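Local coordinates for protein Poly(A) ribonuclease pop2 (Schizosaccharomyces pombe, PDB 3G0Z) that removes poly(A) tails from mRNA as the catalytic 3'-exoribonuclease of the CCR4-NOT complex, releasing 5'-AMP with the help of divalent metal ions, at residues P46-D51 / E160-I165; M50-P55 / L83-I88; Y175-M180 / C197-K202. One frame throughout, in Å; residues are numbered along the deposited sequence. Where two conformers were deposited one is given.

Interaction 1 (P46-D51 / E160-I165); sequences PVVSMD and EEVTWI. With ZN (zinc ion), chain B.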
loop_
_atom_site.group_PDB
_atom_site.type_symbol
_atom_site.label_atom_id
_atom_site.label_comp_id
_atom_site.label_asym_id
_atom_site.label_seq_id
_atom_site.Cartn_x
_atom_site.Cartn_y
_atom_site.Cartn_z
ATOM N N PRO A 46 5.505 -10.577 11.191
ATOM C CA PRO A 46 5.639 -10.992 9.792
ATOM C C PRO A 46 4.456 -10.598 8.929
ATOM O O PRO A 46 4.425 -10.974 7.763
ATOM C CB PRO A 46 5.700 -12.528 9.875
ATOM C CG PRO A 46 5.611 -12.888 11.340
ATOM C CD PRO A 46 5.100 -11.692 12.063
ATOM N N VAL A 47 3.479 -9.898 9.489
ATOM C CA VAL A 47 2.346 -9.428 8.693
ATOM C C VAL A 47 2.515 -7.937 8.375
ATOM O O VAL A 47 2.537 -7.098 9.278
ATOM C CB VAL A 47 1.013 -9.688 9.412
ATOM C CG1 VAL A 47 -0.167 -9.169 8.587
ATOM C CG2 VAL A 47 0.866 -11.192 9.698
ATOM N N VAL A 48 2.653 -7.615 7.091
ATOM C CA VAL A 48 2.862 -6.229 6.656
ATOM C C VAL A 48 1.585 -5.678 6.034
ATOM O O VAL A 48 1.091 -6.221 5.046
ATOM C CB VAL A 48 4.017 -6.113 5.620
ATOM C CG1 VAL A 48 4.254 -4.662 5.228
ATOM C CG2 VAL A 48 5.308 -6.735 6.175
ATOM N N SER A 49 1.052 -4.605 6.604
ATOM C CA SER A 49 -0.076 -3.909 5.988
ATOM C C SER A 49 0.407 -2.642 5.305
ATOM O O SER A 49 1.167 -1.855 5.874
ATOM C CB SER A 49 -1.167 -3.583 7.018
ATOM O OG SER A 49 -1.663 -4.782 7.592
ATOM N N MET A 50 -0.036 -2.438 4.079
ATOM C CA MET A 50 0.446 -1.299 3.332
ATOM C C MET A 50 -0.672 -0.424 2.771
ATOM O O MET A 50 -1.751 -0.899 2.436
ATOM C CB MET A 50 1.331 -1.751 2.188
ATOM C CG MET A 50 1.599 -0.610 1.217
ATOM S SD MET A 50 2.464 -1.123 -0.260
ATOM C CE MET A 50 1.670 -2.677 -0.633
ATOM N N ASP A 51 -0.375 0.864 2.666
ATOM C CA ASP A 51 -1.213 1.783 1.945
ATOM C C ASP A 51 -0.319 2.799 1.203
ATOM O O ASP A 51 0.851 2.985 1.570
ATOM C CB ASP A 51 -2.131 2.499 2.910
ATOM C CG ASP A 51 -2.991 3.505 2.210
ATOM O OD1 ASP A 51 -3.882 3.069 1.464
ATOM O OD2 ASP A 51 -2.744 4.718 2.370
ATOM N N GLU A 160 8.026 -16.108 1.442
ATOM C CA GLU A 160 6.685 -16.636 1.643
ATOM C C GLU A 160 6.316 -16.607 3.124
ATOM O O GLU A 160 5.159 -16.782 3.498
ATOM C CB GLU A 160 6.570 -18.049 1.069
ATOM C CG GLU A 160 6.774 -19.160 2.081
ATOM C CD GLU A 160 5.452 -19.799 2.511
ATOM O OE1 GLU A 160 4.400 -19.126 2.389
ATOM O OE2 GLU A 160 5.464 -20.975 2.961
ATOM N N GLU A 161 7.308 -16.352 3.962
ATOM C CA GLU A 161 7.085 -16.267 5.392
ATOM C C GLU A 161 6.351 -14.974 5.794
ATOM O O GLU A 161 5.797 -14.881 6.891
ATOM C CB GLU A 161 8.433 -16.375 6.103
ATOM C CG GLU A 161 9.233 -17.633 5.700
ATOM C CD GLU A 161 9.926 -17.514 4.328
ATOM O OE1 GLU A 161 10.272 -18.566 3.732
ATOM O OE2 GLU A 161 10.130 -16.379 3.843
ATOM N N VAL A 162 6.343 -13.986 4.899
ATOM C CA VAL A 162 5.751 -12.671 5.188
ATOM C C VAL A 162 4.401 -12.533 4.493
ATOM O O VAL A 162 4.248 -12.948 3.344
ATOM C CB VAL A 162 6.696 -11.521 4.735
ATOM C CG1 VAL A 162 5.996 -10.152 4.828
ATOM C CG2 VAL A 162 7.964 -11.530 5.568
ATOM N N THR A 163 3.421 -11.974 5.191
ATOM C CA THR A 163 2.104 -11.743 4.603
ATOM C C THR A 163 1.911 -10.250 4.322
ATOM O O THR A 163 2.079 -9.414 5.212
ATOM C CB THR A 163 0.969 -12.266 5.520
ATOM O OG1 THR A 163 1.168 -13.659 5.790
ATOM C CG2 THR A 163 -0.411 -12.102 4.859
ATOM N N TRP A 164 1.590 -9.904 3.085
ATOM C CA TRP A 164 1.247 -8.515 2.776
ATOM C C TRP A 164 -0.275 -8.335 2.714
ATOM O O TRP A 164 -0.981 -9.158 2.117
ATOM C CB TRP A 164 1.879 -8.075 1.455
ATOM C CG TRP A 164 3.354 -7.745 1.531
ATOM C CD1 TRP A 164 4.387 -8.635 1.611
ATOM C CD2 TRP A 164 3.947 -6.447 1.530
ATOM N NE1 TRP A 164 5.578 -7.975 1.647
ATOM C CE2 TRP A 164 5.344 -6.629 1.594
ATOM C CE3 TRP A 164 3.442 -5.147 1.460
ATOM C CZ2 TRP A 164 6.242 -5.560 1.618
ATOM C CZ3 TRP A 164 4.336 -4.082 1.459
ATOM C CH2 TRP A 164 5.723 -4.298 1.546
ATOM N N ILE A 165 -0.772 -7.259 3.327
ATOM C CA ILE A 165 -2.195 -6.936 3.323
ATOM C C ILE A 165 -2.404 -5.534 2.744
ATOM O O ILE A 165 -1.682 -4.610 3.086
ATOM C CB ILE A 165 -2.777 -6.922 4.746
ATOM C CG1 ILE A 165 -2.218 -8.067 5.578
ATOM C CG2 ILE A 165 -4.270 -7.054 4.694
ATOM C CD1 ILE A 165 -2.713 -9.392 5.130
HETATM ZN ZN ZN B . -4.395 6.096 1.711
HETATM O O HOH W 1 -5.265 4.825 -0.277
#
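Val48 and Trp164 lie side by side on neighbouring parallel strands, with the valine methyl CG1 over one face of the indole. Val48 CG1 sits 3.8 Å from the centroid of the six-membered ring of Trp164 and 11° off its normal, the geometry of a CH-pi contact displaced toward the rim. The other methyl, Val48 CG2, packs against Val162 CG1 at 3.7 Å. Met50 reaches the same indole obliquely: the bend at its last torsion (chi3 41°) turns the terminal methyl back, bringing Met50 CE to 3.7 Å from Trp164 CZ3, and the sulfur adds a Met-aromatic contact.

Beneath these side chains runs a parallel backbone ladder. Thr163 N donates to Pro46 O at 2.9 Å, and Val48 N to Thr163 O at 2.7 Å. The next rungs are Ile165 N to Val48 O at 2.7 Å and Met50 N to Ile165 O at 2.9 Å. Both polar backbone atoms of Val48 are therefore used, one toward Thr163 and one toward Ile165, as parallel pairing requires. The strand axes diverge by 26°.

Further out, helix 169-181 lies against the face carrying Met50 and Trp164, while Val47 and Ser49 touch helix 238-257 from the other face. Trp164 NE1 donates to Leu156 O, which holds the pyrrole edge of the indole.

The ladder ends just before Asp51, whose OD2 binds the zinc ion at 2.2 Å. Buried apolar packing and a regular set of backbone bonds are consistent with a firmly held strand from which the Asp51 carboxylate of this RNase H-like nuclease reaches the metal.

Interaction 2 (M50-P55 / L83-I88); sequences MDTEFP and LKIIQI. With ZN (zinc ion), chain B.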
loop_
_atom_site.group_PDB
_atom_site.type_symbol
_atom_site.label_atom_id
_atom_site.label_comp_id
_atom_site.label_asym_id
_atom_site.label_seq_id
_atom_site.Cartn_x
_atom_site.Cartn_y
_atom_site.Cartn_z
ATOM N N MET A 50 -0.036 -2.438 4.079
ATOM C CA MET A 50 0.446 -1.299 3.332
ATOM C C MET A 50 -0.672 -0.424 2.771
ATOM O O MET A 50 -1.751 -0.899 2.436
ATOM C CB MET A 50 1.331 -1.751 2.188
ATOM C CG MET A 50 1.599 -0.610 1.217
ATOM S SD MET A 50 2.464 -1.123 -0.260
ATOM C CE MET A 50 1.670 -2.677 -0.633
ATOM N N ASP A 51 -0.375 0.864 2.666
ATOM C CA ASP A 51 -1.213 1.783 1.945
ATOM C C ASP A 51 -0.319 2.799 1.203
ATOM O O ASP A 51 0.851 2.985 1.570
ATOM C CB ASP A 51 -2.131 2.499 2.910
ATOM C CG ASP A 51 -2.991 3.505 2.210
ATOM O OD1 ASP A 51 -3.882 3.069 1.464
ATOM O OD2 ASP A 51 -2.744 4.718 2.370
ATOM N N THR A 52 -0.841 3.421 0.146
ATOM C CA THR A 52 -0.068 4.412 -0.625
ATOM C C THR A 52 -0.878 5.675 -0.886
ATOM O O THR A 52 -2.096 5.617 -0.955
ATOM C CB THR A 52 0.396 3.867 -2.011
ATOM O OG1 THR A 52 -0.746 3.571 -2.824
ATOM C CG2 THR A 52 1.250 2.611 -1.862
ATOM N N GLU A 53 -0.194 6.815 -0.998
ATOM C CA GLU A 53 -0.815 8.049 -1.475
ATOM C C GLU A 53 -0.063 8.501 -2.714
ATOM O O GLU A 53 1.166 8.622 -2.696
ATOM C CB GLU A 53 -0.754 9.168 -0.425
ATOM C CG GLU A 53 -1.575 8.907 0.813
ATOM C CD GLU A 53 -3.072 8.833 0.524
ATOM O OE1 GLU A 53 -3.482 8.883 -0.655
ATOM O OE2 GLU A 53 -3.847 8.716 1.493
ATOM N N PHE A 54 -0.797 8.731 -3.791
ATOM C CA PHE A 54 -0.216 9.276 -5.012
ATOM C C PHE A 54 -1.136 10.399 -5.514
ATOM O O PHE A 54 -2.240 10.568 -5.006
ATOM C CB PHE A 54 -0.046 8.171 -6.058
ATOM C CG PHE A 54 -1.302 7.400 -6.337
ATOM C CD1 PHE A 54 -2.228 7.866 -7.259
ATOM C CD2 PHE A 54 -1.559 6.204 -5.677
ATOM C CE1 PHE A 54 -3.397 7.156 -7.517
ATOM C CE2 PHE A 54 -2.721 5.484 -5.929
ATOM C CZ PHE A 54 -3.641 5.961 -6.852
ATOM N N PRO A 55 -0.677 11.165 -6.511
ATOM C CA PRO A 55 -1.308 12.399 -7.014
ATOM C C PRO A 55 -2.635 12.208 -7.761
ATOM O O PRO A 55 -2.928 12.980 -8.688
ATOM C CB PRO A 55 -0.256 12.955 -7.991
ATOM C CG PRO A 55 1.013 12.327 -7.587
ATOM C CD PRO A 55 0.668 10.974 -7.071
ATOM N N LEU A 83 2.661 8.869 -12.807
ATOM C CA LEU A 83 2.583 9.696 -11.607
ATOM C C LEU A 83 3.476 9.159 -10.481
ATOM O O LEU A 83 3.510 7.963 -10.229
ATOM C CB LEU A 83 1.133 9.777 -11.118
ATOM C CG LEU A 83 0.116 10.302 -12.135
ATOM C CD1 LEU A 83 -1.300 9.994 -11.679
ATOM C CD2 LEU A 83 0.309 11.785 -12.335
ATOM N N LYS A 84 4.171 10.061 -9.801
ATOM C CA LYS A 84 5.105 9.677 -8.749
ATOM C C LYS A 84 4.390 9.401 -7.426
ATOM O O LYS A 84 3.440 10.102 -7.058
ATOM C CB LYS A 84 6.155 10.777 -8.549
ATOM C CG LYS A 84 7.066 10.988 -9.759
ATOM C CD LYS A 84 8.132 12.034 -9.484
ATOM C CE LYS A 84 9.121 12.101 -10.652
ATOM N NZ LYS A 84 10.397 12.801 -10.313
ATOM N N ILE A 85 4.859 8.380 -6.720
ATOM C CA ILE A 85 4.362 8.056 -5.390
ATOM C C ILE A 85 4.687 9.218 -4.454
ATOM O O ILE A 85 5.737 9.861 -4.580
ATOM C CB ILE A 85 5.035 6.757 -4.878
ATOM C CG1 ILE A 85 4.427 6.298 -3.554
ATOM C CG2 ILE A 85 6.561 6.948 -4.759
ATOM C CD1 ILE A 85 3.036 5.726 -3.690
ATOM N N ILE A 86 3.774 9.513 -3.532
ATOM C CA ILE A 86 3.987 10.565 -2.546
ATOM C C ILE A 86 4.233 10.005 -1.136
ATOM O O ILE A 86 5.126 10.461 -0.431
ATOM C CB ILE A 86 2.818 11.584 -2.547
ATOM C CG1 ILE A 86 2.854 12.412 -3.826
ATOM C CG2 ILE A 86 2.919 12.552 -1.362
ATOM C CD1 ILE A 86 1.577 13.243 -4.029
ATOM N N GLN A 87 3.441 9.020 -0.728
ATOM C CA GLN A 87 3.668 8.341 0.561
ATOM C C GLN A 87 3.431 6.854 0.440
ATOM O O GLN A 87 2.580 6.423 -0.342
ATOM C CB GLN A 87 2.707 8.841 1.645
ATOM C CG GLN A 87 2.948 10.213 2.198
ATOM C CD GLN A 87 2.014 10.520 3.380
ATOM O OE1 GLN A 87 0.870 10.061 3.422
ATOM N NE2 GLN A 87 2.515 11.274 4.347
ATOM N N ILE A 88 4.171 6.076 1.233
ATOM C CA ILE A 88 3.835 4.680 1.492
ATOM C C ILE A 88 3.824 4.437 3.000
ATOM O O ILE A 88 4.746 4.841 3.711
ATOM C CB ILE A 88 4.842 3.706 0.863
ATOM C CG1 ILE A 88 4.767 3.771 -0.658
ATOM C CG2 ILE A 88 4.553 2.285 1.334
ATOM C CD1 ILE A 88 5.994 3.191 -1.334
HETATM ZN ZN ZN B . -4.395 6.096 1.711
HETATM O O HOH W 1 -5.265 4.825 -0.277
#
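Pro55 wedges its pyrrolidine ring against Lys84 and Ile86, while Glu53 pairs with Gln87; these two residues of segment 50-55 bury the most surface here. Pro55 CD lies 2.9 Å from Lys84 O, a tight approach, and Pro55 CG meets Ile86 CD1 obliquely at 3.7 Å. Leu83 CB closes on the same ring at CD. With the ring cut back to an alanine, Ile86 CD1 would probably lose the CG and CD it packs on, and the backbone after the strand its ring constraint.

Glu53 works mainly through its backbone. Glu53 N donates to Gln87 O at 2.9 Å, with the donor tilted 30° from the carbonyl plane. Glu53 O accepts twice, from Ile86 N at 2.9 Å and from Gln87 N at 3.0 Å, the latter on a lone pair. Two residues facing one in this antiparallel pairing make a classic beta bulge. The side chain starts alongside that of Gln87, then bends at CG (chi2 -64°) and leads away from the partner strand, placing Glu53 OE2 2.7 Å from the zinc ion as a long metal contact. Glu53 is an established zinc ligand of this enzyme.

Ile88 completes the pairing opposite Thr52, with Ile88 CG1 3.9 Å from Thr52 CG2.

Strand 87-93 is flanked across the sheet by strand 105-109, to which Ile88 is bonded through Phe108. Helix 169-181 lies on the side of Thr52 and Ile88: Thr52 OG1 bonds to Asp172, and Leu176 touches Ile88. Helix 238-257 borders the metal side, where Asp241 meets Glu53.

Interaction 3 (Y175-M180 / C197-K202); sequences YLLKAM and CIYFPK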
loop_
_atom_site.group_PDB
_atom_site.type_symbol
_atom_site.label_atom_id
_atom_site.label_comp_id
_atom_site.label_asym_id
_atom_site.label_seq_id
_atom_site.Cartn_x
_atom_site.Cartn_y
_atom_site.Cartn_z
ATOM N N TYR A 175 2.912 0.283 -7.478
ATOM C CA TYR A 175 3.903 1.293 -7.118
ATOM C C TYR A 175 5.163 0.673 -6.538
ATOM O O TYR A 175 6.266 1.149 -6.803
ATOM C CB TYR A 175 3.335 2.342 -6.154
ATOM C CG TYR A 175 2.772 3.538 -6.874
ATOM C CD1 TYR A 175 1.391 3.764 -6.932
ATOM C CD2 TYR A 175 3.620 4.433 -7.532
ATOM C CE1 TYR A 175 0.869 4.877 -7.622
ATOM C CE2 TYR A 175 3.115 5.542 -8.211
ATOM C CZ TYR A 175 1.734 5.752 -8.261
ATOM O OH TYR A 175 1.240 6.849 -8.937
ATOM N N LEU A 176 5.010 -0.369 -5.727
ATOM C CA LEU A 176 6.195 -1.048 -5.210
ATOM C C LEU A 176 6.954 -1.724 -6.345
ATOM O O LEU A 176 8.171 -1.571 -6.454
ATOM C CB LEU A 176 5.839 -2.059 -4.126
ATOM C CG LEU A 176 5.467 -1.403 -2.793
ATOM C CD1 LEU A 176 5.180 -2.460 -1.739
ATOM C CD2 LEU A 176 6.578 -0.450 -2.320
ATOM N N LEU A 177 6.237 -2.477 -7.176
ATOM C CA LEU A 177 6.851 -3.148 -8.326
ATOM C C LEU A 177 7.616 -2.151 -9.215
ATOM O O LEU A 177 8.737 -2.421 -9.655
ATOM C CB LEU A 177 5.780 -3.873 -9.143
ATOM C CG LEU A 177 5.570 -5.388 -9.003
ATOM C CD1 LEU A 177 6.082 -5.952 -7.702
ATOM C CD2 LEU A 177 4.115 -5.784 -9.241
ATOM N N LYS A 178 6.995 -1.007 -9.480
ATOM C CA LYS A 178 7.597 0.060 -10.288
ATOM C C LYS A 178 8.919 0.524 -9.684
ATOM O O LYS A 178 9.927 0.638 -10.381
ATOM C CB LYS A 178 6.614 1.233 -10.416
ATOM C CG LYS A 178 7.214 2.567 -10.865
ATOM C CD LYS A 178 6.122 3.644 -10.973
ATOM C CE LYS A 178 6.712 5.017 -11.288
ATOM N NZ LYS A 178 5.736 6.125 -11.067
ATOM N N ALA A 179 8.915 0.781 -8.379
ATOM C CA ALA A 179 10.136 1.141 -7.674
ATOM C C ALA A 179 11.182 0.023 -7.686
ATOM O O ALA A 179 12.374 0.289 -7.775
ATOM C CB ALA A 179 9.821 1.535 -6.242
ATOM N N MET A 180 10.741 -1.226 -7.579
ATOM C CA MET A 180 11.688 -2.331 -7.437
ATOM C C MET A 180 12.303 -2.787 -8.766
ATOM O O MET A 180 13.462 -3.197 -8.816
ATOM C CB MET A 180 11.044 -3.509 -6.698
ATOM C CG MET A 180 10.900 -3.269 -5.199
ATOM S SD MET A 180 10.327 -4.708 -4.272
ATOM C CE MET A 180 8.687 -4.934 -4.961
ATOM N N CYS A 197 3.261 -11.787 -7.770
ATOM C CA CYS A 197 3.314 -12.981 -6.933
ATOM C C CYS A 197 4.725 -13.476 -6.626
ATOM O O CYS A 197 4.915 -14.261 -5.696
ATOM C CB CYS A 197 2.489 -14.112 -7.554
ATOM S SG CYS A 197 0.696 -13.879 -7.432
ATOM N N ILE A 198 5.706 -13.036 -7.411
ATOM C CA ILE A 198 7.109 -13.318 -7.126
ATOM C C ILE A 198 7.558 -12.507 -5.903
ATOM O O ILE A 198 8.031 -13.053 -4.922
ATOM C CB ILE A 198 8.003 -12.944 -8.328
ATOM C CG1 ILE A 198 7.738 -13.880 -9.512
ATOM C CG2 ILE A 198 9.470 -12.973 -7.940
ATOM C CD1 ILE A 198 8.291 -13.343 -10.852
ATOM N N TYR A 199 7.374 -11.197 -5.973
ATOM C CA TYR A 199 7.830 -10.302 -4.914
ATOM C C TYR A 199 6.940 -10.380 -3.662
ATOM O O TYR A 199 7.431 -10.195 -2.551
ATOM C CB TYR A 199 7.914 -8.871 -5.447
ATOM C CG TYR A 199 9.102 -8.663 -6.354
ATOM C CD1 TYR A 199 10.302 -8.184 -5.850
ATOM C CD2 TYR A 199 9.032 -8.968 -7.712
ATOM C CE1 TYR A 199 11.405 -8.005 -6.662
ATOM C CE2 TYR A 199 10.131 -8.784 -8.542
ATOM C CZ TYR A 199 11.318 -8.306 -8.007
ATOM O OH TYR A 199 12.428 -8.119 -8.808
ATOM N N PHE A 200 5.650 -10.673 -3.852
ATOM C CA PHE A 200 4.683 -10.763 -2.750
ATOM C C PHE A 200 3.938 -12.097 -2.728
ATOM O O PHE A 200 2.718 -12.144 -2.938
ATOM C CB PHE A 200 3.683 -9.604 -2.829
ATOM C CG PHE A 200 4.333 -8.252 -2.999
ATOM C CD1 PHE A 200 4.757 -7.529 -1.890
ATOM C CD2 PHE A 200 4.528 -7.716 -4.263
ATOM C CE1 PHE A 200 5.353 -6.282 -2.024
ATOM C CE2 PHE A 200 5.116 -6.471 -4.422
ATOM C CZ PHE A 200 5.543 -5.749 -3.296
ATOM N N PRO A 201 4.665 -13.191 -2.462
ATOM C CA PRO A 201 4.095 -14.529 -2.683
ATOM C C PRO A 201 2.859 -14.787 -1.819
ATOM O O PRO A 201 2.004 -15.609 -2.156
ATOM C CB PRO A 201 5.253 -15.473 -2.304
ATOM C CG PRO A 201 6.177 -14.630 -1.443
ATOM C CD PRO A 201 6.076 -13.252 -2.050
ATOM N N LYS A 202 2.748 -14.081 -0.702
ATOM C CA LYS A 202 1.610 -14.306 0.171
ATOM C C LYS A 202 0.922 -12.977 0.492
ATOM O O LYS A 202 1.437 -12.172 1.274
ATOM C CB LYS A 202 2.078 -15.039 1.435
ATOM C CG LYS A 202 0.971 -15.536 2.347
ATOM C CD LYS A 202 1.511 -16.546 3.354
ATOM C CE LYS A 202 0.393 -17.177 4.184
ATOM N NZ LYS A 202 -0.356 -16.154 4.976
#
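Phe200 extends its ring from the end of one helix into a cluster of Leu176, Leu177 and Met180 on another. At CB the chain turns so that CG stands anti to the carbonyl carbon (chi1 -49°), which sends the ring toward helix 169-181. Along one side, CD2 skirts Leu177 CD1, and the next atom, Phe200 CE2, approaches Leu177 CD1 to 3.5 Å. The methyl lies at the ring's edge, near its plane. At the far end two partners meet one atom: Phe200 CZ lies 3.6 Å from Met180 CE and 3.7 Å from Leu176 CD1, both oblique to the ring. On the return side Phe200 CE1 stays against Leu176 CD1 at 3.8 Å. The rim of the ring is thus gripped by three side chains within little more than one helical turn.

Leu177 reaches its place with torsions well away from staggered (chi1 -100°, chi2 22°), which suggests either some strain or an imperfectly defined side chain. Leu177 CD1 also approaches Tyr199 CB, at 4.1 Å.

Met180 bridges both aromatics. While its methyl presses on Phe200, Met180 CE also lies 3.7 Å from Tyr199 CD1, and Met180 SD is 4.8 Å from the centroid of the Tyr199 ring, an oblique Met-aromatic contact. All these cross-contacts are apolar or sulfur-aromatic.

The packing joins helix 169-181 to the end of helix 189-199, just where Phe200 leaves helical geometry and the chain heads into strand 203-205. Trp164, on strand 163-166, meets the Phe200 ring edge-to-face, and helix 144-152 lies against Leu176 and Met180.

Interactions 1 and 2 share strand 47-53, which lies between the other two strands, parallel to 163-166 and antiparallel to 87-93; their centres are 18 Å apart. They supply part of the zinc site, Asp51 belonging to both and Glu53 to interaction 2, and Asp241 and a water complete it. Interaction 3 backs this sheet from one side. It joins interaction 1 through Trp164 N and Lys202 O, a probable hydrogen bond at 2.9 Å, and interaction 2 through Leu83 O and Tyr175 OH, likewise probable, at 2.8 Å. Met50 SD packs on Leu176 CD1 at 3.4 Å, while Leu176 itself stays about 13 Å from zinc, measured from its side chain.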